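Local coordinates for protein sesquisabinene B synthase 2 (Santalum album, PDB 6A2D) that probably cyclises farnesyl diphosphate to the sesquiterpene sesquisabinene B, as a magnesium- or manganese-dependent terpene synthase of sandalwood, at residues A[382-387]-A[419-424]; A[412-417]-A[452-457]. All coordinates share one frame; numbering follows the deposited sequence.

Contact 1 of 2, residues A[382-387]-A[419-424]; sequences KVWSDQ and FPNLLV. With 6R2 ([bis(chloranyl)-[oxidanyl-[(2~{E},6~{E})-3,7,11-trimethyldodeca-2,6,10-trienoxy]phosphoryl]methyl]phosphonic acid), chain C.
N421 sets its CG anti to the backbone N (chi1 -174°) and Q387 takes the same rotamer with an extended chain beyond, so that the two amides meet between helices 377-400 and 419-430. These are neighbouring, nearly antiparallel helices of the all-alpha class I terpene synthase fold; their local axes run 170° apart and 9.1 Å from each other. N421 ND2 donates to Q387 OE1 at 2.8 Å in a fairly straight bond, the acceptor lying close to the N421 amide plane and the donor tilted 24° from the carbonyl plane of Q387. The two amide planes are well turned from each other. The same ND2 lies over the centre of the W384 ring, 3.4 Å from CE2, with the amide almost perpendicular to the indole: an amide N-H group placed over a pi face. Q387 NE2 is taken by Y391 OH, which helps fix which end of the Q387 amide faces N421. The CB bond of the next residue, L422, is directed away from helix 377-400, and its CD1 comes within 3.7 Å of CAL of the bound analogue. V383 completes the contact, its CG1 sliding past V424 CG1 at 3.8 Å and its CG2 resting 3.3 Å from N421 OD1.

Contact 2 of 2, residues A[412-417]-A[452-457]; sequences NALVSI and SCILCR. With 6R2 ([bis(chloranyl)-[oxidanyl-[(2~{E},6~{E})-3,7,11-trimethyldodeca-2,6,10-trienoxy]phosphoryl]methyl]phosphonic acid), chain C.
A413 O is gripped by two donors that arrive from opposite faces of its carbonyl plane: the backbone N of I417 within the helical turn, and R457 NE from helix 447-462. The arginine bond, NE to A413 O, measures 3.0 Å and is nearly straight at the hydrogen (165°); the oxygen lies in the guanidinium plane, although NE sits above the plane of the carbonyl. R457 starts with CG anti to its backbone N (chi1 167°) and then bends at chi2 and chi3, folding its chain against A413 CB. I417 CD1 lies over one guanidinium face, 3.7 Å from CZ. In this class I terpene synthase active site, the arginine thereby presents NH1 and NH2 to one phosphonate oxygen of the bound diphosphate analogue, NH2 reaching OAG at 3.0 Å. NH1 also forms a salt bridge with D461. The link from NH2 to S416 OG is weak, and that hydroxyl is held more firmly by E394, a magnesium ligand. A leucine in place of R457 would probably leave OAG without two of its donors and D461 without its cationic mate. Farther from the ligand, the local axes of 412-416 and 452-457 cross at 84°, and L414 packs beside C453 and I454. There L414 CD2 presses on I454 CG1 at 3.5 Å, tighter than a usual van der Waals contact.

In the fold
From the N terminus the chain passes through the helices of the N-terminal domain and then helix 299-321, which carries D316 and D320, before entering helix 377-400 with the first segment of contact 1. Helix 406-416 follows with the first segment of contact 2. Helix 419-430 then closes contact 1 across 31 intervening residues, and helix 447-462 closes contact 2 across 34. The segments alternate, so the two loops cross, and their centres lie 11 Å apart. Helices 419-430 and 447-462 join them directly, F419 packing on C456 and P420 on C453. Contact 1 meets the farnesyl chain through F419 and L422; contact 2 holds the diphosphate-like end through R457 and also touches the chain through I417.

Contact 1 of 2, residues A[382-387]-A[419-424]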
# COMPACT_ATOMS: atom_id res chain seq x y z
N LYS A 382 -2.60 -21.47 -6.54
CA LYS A 382 -2.50 -22.94 -6.34
C LYS A 382 -2.34 -23.27 -4.86
O LYS A 382 -3.05 -24.17 -4.38
CB LYS A 382 -1.35 -23.49 -7.19
CG LYS A 382 -1.07 -24.95 -6.99
CD LYS A 382 -2.23 -25.82 -7.31
CE LYS A 382 -1.80 -27.27 -7.21
NZ LYS A 382 -2.86 -28.16 -7.73
N VAL A 383 -1.48 -22.57 -4.12
CA VAL A 383 -1.30 -22.92 -2.68
C VAL A 383 -2.54 -22.54 -1.90
O VAL A 383 -2.90 -23.29 -0.99
CB VAL A 383 -0.02 -22.34 -2.07
CG1 VAL A 383 1.18 -22.97 -2.73
CG2 VAL A 383 0.04 -20.83 -2.11
N TRP A 384 -3.23 -21.47 -2.26
CA TRP A 384 -4.55 -21.17 -1.64
C TRP A 384 -5.58 -22.25 -1.96
O TRP A 384 -6.28 -22.71 -1.03
CB TRP A 384 -5.01 -19.77 -2.02
CG TRP A 384 -4.43 -18.75 -1.10
CD1 TRP A 384 -3.37 -17.92 -1.34
CD2 TRP A 384 -4.84 -18.50 0.25
NE1 TRP A 384 -3.14 -17.13 -0.24
CE2 TRP A 384 -4.04 -17.45 0.74
CE3 TRP A 384 -5.84 -19.03 1.08
CZ2 TRP A 384 -4.20 -16.94 2.02
CZ3 TRP A 384 -5.99 -18.52 2.34
CH2 TRP A 384 -5.18 -17.48 2.81
N SER A 385 -5.63 -22.74 -3.20
CA SER A 385 -6.55 -23.83 -3.57
C SER A 385 -6.21 -25.11 -2.77
O SER A 385 -7.11 -25.66 -2.15
CB SER A 385 -6.52 -24.09 -5.05
OG SER A 385 -7.26 -25.25 -5.29
N ASP A 386 -4.94 -25.47 -2.66
CA ASP A 386 -4.50 -26.62 -1.84
C ASP A 386 -4.96 -26.42 -0.39
O ASP A 386 -5.54 -27.34 0.21
CB ASP A 386 -2.99 -26.79 -1.89
CG ASP A 386 -2.48 -27.30 -3.22
OD1 ASP A 386 -3.34 -27.66 -4.06
OD2 ASP A 386 -1.25 -27.30 -3.41
N GLN A 387 -4.73 -25.25 0.17
CA GLN A 387 -5.06 -24.98 1.58
C GLN A 387 -6.57 -25.13 1.84
O GLN A 387 -6.94 -25.77 2.83
CB GLN A 387 -4.64 -23.58 1.98
CG GLN A 387 -4.66 -23.40 3.48
CD GLN A 387 -4.12 -22.04 3.82
OE1 GLN A 387 -3.14 -21.60 3.22
NE2 GLN A 387 -4.84 -21.32 4.68
N PHE A 419 1.58 -23.68 6.36
CA PHE A 419 3.04 -23.50 6.14
C PHE A 419 3.47 -23.92 4.74
O PHE A 419 4.39 -23.32 4.20
CB PHE A 419 3.89 -24.12 7.26
CG PHE A 419 3.89 -23.23 8.47
CD1 PHE A 419 4.64 -22.06 8.50
CD2 PHE A 419 2.99 -23.44 9.48
CE1 PHE A 419 4.52 -21.15 9.54
CE2 PHE A 419 2.90 -22.56 10.55
CZ PHE A 419 3.67 -21.42 10.58
N PRO A 420 2.83 -24.87 4.03
CA PRO A 420 3.14 -25.04 2.61
C PRO A 420 2.86 -23.75 1.82
O PRO A 420 3.73 -23.33 1.07
CB PRO A 420 2.29 -26.22 2.17
CG PRO A 420 2.15 -26.99 3.49
CD PRO A 420 1.90 -25.89 4.51
N ASN A 421 1.77 -23.09 2.12
CA ASN A 421 1.41 -21.79 1.51
C ASN A 421 2.53 -20.79 1.82
O ASN A 421 3.16 -20.24 0.88
CB ASN A 421 0.03 -21.36 2.02
CG ASN A 421 -0.51 -20.13 1.35
OD1 ASN A 421 0.25 -19.32 0.79
ND2 ASN A 421 -1.83 -19.96 1.44
N LEU A 422 2.80 -20.58 3.10
CA LEU A 422 3.79 -19.58 3.53
C LEU A 422 5.15 -19.90 2.94
O LEU A 422 5.82 -18.95 2.52
CB LEU A 422 3.81 -19.52 5.06
CG LEU A 422 2.56 -18.90 5.65
CD1 LEU A 422 2.39 -19.18 7.13
CD2 LEU A 422 2.53 -17.42 5.37
N LEU A 423 5.58 -21.16 2.97
CA LEU A 423 6.97 -21.52 2.56
C LEU A 423 7.09 -21.49 1.03
O LEU A 423 8.08 -20.93 0.54
CB LEU A 423 7.33 -22.89 3.11
CG LEU A 423 7.67 -22.94 4.60
CD1 LEU A 423 7.89 -24.36 5.03
CD2 LEU A 423 8.92 -22.15 4.90
N VAL A 424 6.15 -22.10 0.29
CA VAL A 424 6.19 -22.01 -1.20
C VAL A 424 6.22 -20.53 -1.61
O VAL A 424 7.00 -20.14 -2.49
CB VAL A 424 5.02 -22.75 -1.82
CG1 VAL A 424 4.89 -22.48 -3.29
CG2 VAL A 424 5.12 -24.23 -1.53
OAG 6R2 C . -6.38 -26.33 12.53
PAY 6R2 C . -7.00 -25.10 13.27
OAH 6R2 C . -7.61 -25.60 14.72
OAE 6R2 C . -8.03 -24.27 12.50
CAX 6R2 C . -5.66 -23.96 13.68
CLJ 6R2 C . -5.09 -23.38 12.13
CLK 6R2 C . -4.34 -24.78 14.52
PAZ 6R2 C . -6.24 -22.52 14.70
OAI 6R2 C . -6.11 -23.02 16.22
OAF 6R2 C . -7.63 -22.09 14.25
OAT 6R2 C . -5.19 -21.31 14.40
CAQ 6R2 C . -4.08 -20.98 15.21
CAN 6R2 C . -2.88 -21.50 14.46
CAW 6R2 C . -1.85 -20.56 13.84
CAD 6R2 C . -1.89 -19.06 14.14
CAS 6R2 C . -0.60 -21.18 13.17
CAP 6R2 C . -0.53 -20.69 11.75
CAM 6R2 C . 0.10 -19.30 11.89
CAV 6R2 C . -0.03 -18.26 10.82
CAC 6R2 C . -0.88 -18.52 9.58
CAR 6R2 C . 0.55 -16.92 11.10
CAO 6R2 C . 1.50 -16.52 10.03
CAL 6R2 C . 2.81 -17.20 10.21
CAU 6R2 C . 4.04 -16.69 9.47
CAB 6R2 C . 4.11 -15.43 8.65
CAA 6R2 C . 5.32 -17.46 9.62

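Contact 2 of 2, residues A[412-417]-A[452-457]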
# COMPACT_ATOMS: atom_id res chain seq x y z
N ASN A 412 -2.99 -34.32 5.79
CA ASN A 412 -3.89 -33.16 5.52
C ASN A 412 -3.57 -31.95 6.42
O ASN A 412 -3.57 -30.81 5.91
CB ASN A 412 -5.34 -33.56 5.72
CG ASN A 412 -6.28 -32.51 5.22
OD1 ASN A 412 -6.31 -32.24 4.03
ND2 ASN A 412 -7.07 -31.95 6.12
N ALA A 413 -3.30 -32.18 7.69
CA ALA A 413 -3.13 -31.09 8.68
C ALA A 413 -1.80 -30.33 8.48
O ALA A 413 -1.74 -29.16 8.86
CB ALA A 413 -3.34 -31.60 10.10
N LEU A 414 -0.79 -30.92 7.85
CA LEU A 414 0.46 -30.20 7.51
C LEU A 414 0.17 -29.19 6.41
O LEU A 414 0.89 -28.20 6.33
CB LEU A 414 1.57 -31.17 7.13
CG LEU A 414 1.44 -31.87 5.78
CD1 LEU A 414 2.03 -31.03 4.68
CD2 LEU A 414 2.15 -33.20 5.82
N VAL A 415 -0.91 -29.39 5.64
CA VAL A 415 -1.37 -28.41 4.61
C VAL A 415 -2.24 -27.36 5.29
O VAL A 415 -2.05 -26.17 5.04
CB VAL A 415 -2.15 -29.06 3.46
CG1 VAL A 415 -2.56 -27.98 2.47
CG2 VAL A 415 -1.33 -30.12 2.75
N SER A 416 -3.16 -27.79 6.15
CA SER A 416 -4.20 -26.91 6.70
C SER A 416 -3.58 -25.89 7.66
O SER A 416 -4.21 -24.86 7.87
CB SER A 416 -5.31 -27.70 7.37
OG SER A 416 -4.89 -28.17 8.66
N ILE A 417 -2.42 -26.17 8.25
CA ILE A 417 -1.76 -25.21 9.18
C ILE A 417 -1.29 -23.98 8.36
O ILE A 417 -1.13 -22.89 8.96
CB ILE A 417 -0.63 -25.91 9.97
CG1 ILE A 417 -0.10 -25.05 11.12
CG2 ILE A 417 0.51 -26.37 9.10
CD1 ILE A 417 -1.05 -24.98 12.28
N SER A 452 9.30 -29.62 8.09
CA SER A 452 8.94 -28.29 8.65
C SER A 452 7.43 -28.16 8.84
O SER A 452 7.01 -27.77 9.92
CB SER A 452 9.46 -27.19 7.80
OG SER A 452 9.00 -25.94 8.24
N CYS A 453 6.67 -28.47 7.80
CA CYS A 453 5.19 -28.32 7.85
C CYS A 453 4.56 -29.27 8.90
O CYS A 453 3.69 -28.82 9.63
CB CYS A 453 4.59 -28.43 6.45
SG CYS A 453 5.32 -27.30 5.25
N ILE A 454 4.99 -30.53 8.93
CA ILE A 454 4.46 -31.50 9.92
C ILE A 454 4.82 -30.98 11.32
O ILE A 454 3.95 -30.99 12.17
CB ILE A 454 5.00 -32.92 9.66
CG1 ILE A 454 4.43 -33.54 8.39
CG2 ILE A 454 4.75 -33.83 10.85
CD1 ILE A 454 4.85 -34.96 8.16
N LEU A 455 6.05 -30.52 11.48
CA LEU A 455 6.52 -29.97 12.78
C LEU A 455 5.62 -28.81 13.19
O LEU A 455 5.10 -28.81 14.36
CB LEU A 455 7.97 -29.54 12.65
CG LEU A 455 8.99 -30.64 12.93
CD1 LEU A 455 10.36 -30.20 12.50
CD2 LEU A 455 8.96 -31.01 14.40
N CYS A 456 5.38 -27.86 12.29
CA CYS A 456 4.55 -26.69 12.65
C CYS A 456 3.15 -27.13 13.13
O CYS A 456 2.59 -26.48 14.08
CB CYS A 456 4.45 -25.72 11.49
SG CYS A 456 6.03 -24.91 11.14
N ARG A 457 2.54 -28.13 12.48
CA ARG A 457 1.22 -28.67 12.82
C ARG A 457 1.28 -29.41 14.14
O ARG A 457 0.49 -29.10 15.02
CB ARG A 457 0.70 -29.62 11.73
CG ARG A 457 -0.49 -30.46 12.14
CD ARG A 457 -1.60 -29.64 12.75
NE ARG A 457 -2.28 -28.77 11.79
CZ ARG A 457 -3.27 -27.97 12.10
NH1 ARG A 457 -3.65 -27.87 13.36
NH2 ARG A 457 -3.86 -27.25 11.15
OAG 6R2 C . -6.38 -26.33 12.53
PAY 6R2 C . -7.00 -25.10 13.27
OAH 6R2 C . -7.61 -25.60 14.72
OAE 6R2 C . -8.03 -24.27 12.50
CAX 6R2 C . -5.66 -23.96 13.68
CLJ 6R2 C . -5.09 -23.38 12.13
CLK 6R2 C . -4.34 -24.78 14.52
PAZ 6R2 C . -6.24 -22.52 14.70
OAI 6R2 C . -6.11 -23.02 16.22
OAF 6R2 C . -7.63 -22.09 14.25
OAT 6R2 C . -5.19 -21.31 14.40
CAQ 6R2 C . -4.08 -20.98 15.21
CAN 6R2 C . -2.88 -21.50 14.46
CAW 6R2 C . -1.85 -20.56 13.84
CAD 6R2 C . -1.89 -19.06 14.14
CAS 6R2 C . -0.60 -21.18 13.17
CAP 6R2 C . -0.53 -20.69 11.75
CAM 6R2 C . 0.10 -19.30 11.89
CAV 6R2 C . -0.03 -18.26 10.82
CAC 6R2 C . -0.88 -18.52 9.58
CAR 6R2 C . 0.55 -16.92 11.10
CAO 6R2 C . 1.50 -16.52 10.03
CAL 6R2 C . 2.81 -17.20 10.21
CAU 6R2 C . 4.04 -16.69 9.47
CAB 6R2 C . 4.11 -15.43 8.65
CAA 6R2 C . 5.32 -17.46 9.62